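Local coordinates for protein orotidine 5'-phosphate decarboxylase (Methanocaldococcus jannaschii, PDB 4LUI) that probably catalyses the decarboxylation of orotidine 5'-monophosphate to uridine 5'-monophosphate, the last step of de novo UMP synthesis, at residues 130-135 against 160-165. Sequence-based numbering, arbitrary orientation.
Sequences MVTEMS and DAIVAP
Met-130 and Val-131 pair in parallel with Ile-162 and Val-163, as neighbouring strands of a TIM barrel joined through a beta-alpha-beta crossover by helix 147-157. Three backbone bonds fix the register: Met-130 N to Ala-161 O, Val-163 N to Met-130 O (2.9 Å), and Thr-132 N to Val-163 O (3.1 Å). Val-131 and Val-163 share one face, where the Val-131 side chain comes close to that of Lys-81, the predicted proton donor; Met-130 and Ile-162 lie on the other, against helix 147-157. Thr-132 and Ile-162 meet methyl to methyl, CG2 to CG2 at 3.7 Å. With Thr-132 OG1 (chi1 65°) and Ile-162 CG1 (chi1 58°) each between the backbone N and the carbonyl carbon, both CG2 branches stand anti to the carbonyl carbon, where they meet. An alanine in place of Thr-132 would probably leave Ile-162 CG2 without this methyl partner and open a gap beside it. Beyond the strands, Glu-133 sends CG anti to its backbone N (chi1 -166°), and CB and CG both pack on Pro-165 CD, each at 3.6 Å, the side chains crossing at about a right angle, while its carboxylate reaches Arg-171 in a salt bridge and Gln-144 in a hydrogen bond. Ser-135, a predicted substrate-binding residue, rests CB 3.8 Å from Pro-165 CG, and Pro-165 CD approaches Glu-133 O to 3.3 Å.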
ATOM      1  N   MET B 130      11.878  -3.352   4.558  1.00 14.12           N
ATOM      2  CA  MET B 130      11.703  -3.100   3.123  1.00 11.96           C
ATOM      3  C   MET B 130      11.407  -4.375   2.342  1.00 12.70           C
ATOM      4  O   MET B 130      12.115  -5.377   2.490  1.00 13.73           O
ATOM      5  CB  MET B 130      12.965  -2.451   2.533  1.00 11.60           C
ATOM      6  CG  MET B 130      12.816  -2.145   1.036  1.00 10.45           C
ATOM      7  SD  MET B 130      14.372  -1.676   0.248  1.00 16.80           S
ATOM      8  CE  MET B 130      14.817  -0.304   1.295  1.00 18.81           C
ATOM      9  N   VAL B 131      10.382  -4.331   1.491  1.00 11.81           N
ATOM     10  CA  VAL B 131      10.175  -5.410   0.535  1.00 12.56           C
ATOM     11  C   VAL B 131      11.230  -5.302  -0.552  1.00 12.40           C
ATOM     12  O   VAL B 131      11.278  -4.302  -1.269  1.00 15.11           O
ATOM     13  CB  VAL B 131       8.822  -5.285  -0.168  1.00 13.07           C
ATOM     14  CG1 VAL B 131       8.658  -6.421  -1.179  1.00 17.58           C
ATOM     15  CG2 VAL B 131       7.697  -5.323   0.833  1.00 16.02           C
ATOM     16  N   THR B 132      12.066  -6.326  -0.692  1.00 11.80           N
ATOM     17  CA  THR B 132      13.070  -6.309  -1.756  1.00 13.05           C
ATOM     18  C   THR B 132      12.740  -7.271  -2.891  1.00 15.05           C
ATOM     19  O   THR B 132      13.320  -7.180  -3.974  1.00 15.01           O
ATOM     20  CB  THR B 132      14.488  -6.659  -1.252  1.00 13.39           C
ATOM     21  OG1 THR B 132      14.513  -8.014  -0.781  1.00 15.31           O
ATOM     22  CG2 THR B 132      14.946  -5.692  -0.137  1.00 16.12           C
ATOM     23  N   GLU B 133      11.823  -8.200  -2.647  1.00 11.31           N
ATOM     24  CA  GLU B 133      11.586  -9.285  -3.599  1.00 12.14           C
ATOM     25  C   GLU B 133      10.242  -9.942  -3.280  1.00 13.12           C
ATOM     26  O   GLU B 133       9.903 -10.111  -2.117  1.00 14.11           O
ATOM     27  CB  GLU B 133      12.747 -10.286  -3.496  1.00 13.26           C
ATOM     28  CG  GLU B 133      12.851 -11.306  -4.619  1.00 16.38           C
ATOM     29  CD  GLU B 133      14.262 -11.880  -4.757  1.00 16.24           C
ATOM     30  OE1 GLU B 133      15.233 -11.199  -4.352  1.00 18.50           O
ATOM     31  OE2 GLU B 133      14.397 -13.006  -5.287  1.00 16.73           O
ATOM     32  N   MET B 134       9.482 -10.280  -4.317  1.00 12.59           N
ATOM     33  CA  MET B 134       8.144 -10.834  -4.161  1.00 13.24           C
ATOM     34  C   MET B 134       8.008 -12.083  -5.022  1.00 14.69           C
ATOM     35  O   MET B 134       8.789 -12.290  -5.959  1.00 19.41           O
ATOM     36  CB  MET B 134       7.088  -9.789  -4.529  1.00 15.72           C
ATOM     37  CG  MET B 134       7.074  -8.600  -3.562  1.00 14.19           C
ATOM     38  SD  MET B 134       5.776  -7.427  -3.984  1.00 13.97           S
ATOM     39  CE  MET B 134       4.329  -8.314  -3.394  1.00 13.58           C
ATOM     40  N   SER B 135       7.026 -12.921  -4.712  1.00 15.75           N
ATOM     41  CA  SER B 135       6.976 -14.245  -5.330  1.00 18.81           C
ATOM     42  C   SER B 135       5.761 -14.497  -6.212  1.00 18.11           C
ATOM     43  O   SER B 135       5.613 -15.585  -6.762  1.00 18.54           O
ATOM     44  CB  SER B 135       7.069 -15.335  -4.260  1.00 25.48           C
ATOM     45  OG  SER B 135       5.960 -15.263  -3.395  1.00 25.12           O
ATOM     46  N   ASP B 160      15.636  -2.013   9.179  1.00 14.73           N
ATOM     47  CA  ASP B 160      15.712  -3.008  10.242  1.00 16.30           C
ATOM     48  C   ASP B 160      15.671  -4.445   9.742  1.00 17.80           C
ATOM     49  O   ASP B 160      16.229  -5.341  10.385  1.00 19.72           O
ATOM     50  CB  ASP B 160      14.599  -2.773  11.262  1.00 15.92           C
ATOM     51  CG  ASP B 160      14.717  -1.435  11.935  1.00 22.59           C
ATOM     52  OD1 ASP B 160      15.382  -1.359  12.991  1.00 29.62           O
ATOM     53  OD2 ASP B 160      14.179  -0.452  11.394  1.00 18.27           O
ATOM     54  N   ALA B 161      14.989  -4.663   8.617  1.00 15.53           N
ATOM     55  CA  ALA B 161      14.840  -6.003   8.055  1.00 13.52           C
ATOM     56  C   ALA B 161      14.339  -5.908   6.628  1.00 16.50           C
ATOM     57  O   ALA B 161      13.891  -4.848   6.189  1.00 15.76           O
ATOM     58  CB  ALA B 161      13.857  -6.837   8.888  1.00 15.36           C
ATOM     59  N   ILE B 162      14.402  -7.021   5.906  1.00 13.00           N
ATOM     60  CA  ILE B 162      13.802  -7.078   4.576  1.00 13.16           C
ATOM     61  C   ILE B 162      12.814  -8.231   4.485  1.00 13.20           C
ATOM     62  O   ILE B 162      12.886  -9.209   5.253  1.00 14.60           O
ATOM     63  CB  ILE B 162      14.872  -7.233   3.476  1.00 16.89           C
ATOM     64  CG1 ILE B 162      15.704  -8.490   3.702  1.00 19.21           C
ATOM     65  CG2 ILE B 162      15.786  -6.016   3.449  1.00 17.38           C
ATOM     66  CD1 ILE B 162      16.670  -8.771   2.564  1.00 20.28           C
ATOM     67  N   VAL B 163      11.897  -8.108   3.528  1.00 12.52           N
ATOM     68  CA  VAL B 163      10.924  -9.151   3.222  1.00 11.74           C
ATOM     69  C   VAL B 163      11.304  -9.712   1.860  1.00 12.44           C
ATOM     70  O   VAL B 163      11.483  -8.959   0.910  1.00 14.58           O
ATOM     71  CB  VAL B 163       9.506  -8.568   3.140  1.00 16.41           C
ATOM     72  CG1 VAL B 163       8.542  -9.593   2.565  1.00 22.92           C
ATOM     73  CG2 VAL B 163       9.047  -8.121   4.502  1.00 18.25           C
ATOM     74  N   ALA B 164      11.454 -11.029   1.781  1.00 13.99           N
ATOM     75  CA  ALA B 164      11.841 -11.688   0.539  1.00 15.92           C
ATOM     76  C   ALA B 164      11.354 -13.135   0.576  1.00 17.09           C
ATOM     77  O   ALA B 164      11.090 -13.679   1.653  1.00 17.06           O
ATOM     78  CB  ALA B 164      13.359 -11.622   0.346  1.00 18.84           C
ATOM     79  N   PRO B 165      11.187 -13.754  -0.600  1.00 17.08           N
ATOM     80  CA  PRO B 165      10.636 -15.110  -0.675  1.00 15.86           C
ATOM     81  C   PRO B 165      11.628 -16.221  -0.350  1.00 16.91           C
ATOM     82  O   PRO B 165      12.844 -16.023  -0.415  1.00 16.94           O
ATOM     83  CB  PRO B 165      10.219 -15.234  -2.151  1.00 19.77           C
ATOM     84  CG  PRO B 165      10.153 -13.840  -2.660  1.00 21.44           C
ATOM     85  CD  PRO B 165      11.235 -13.120  -1.929  1.00 19.55           C
TER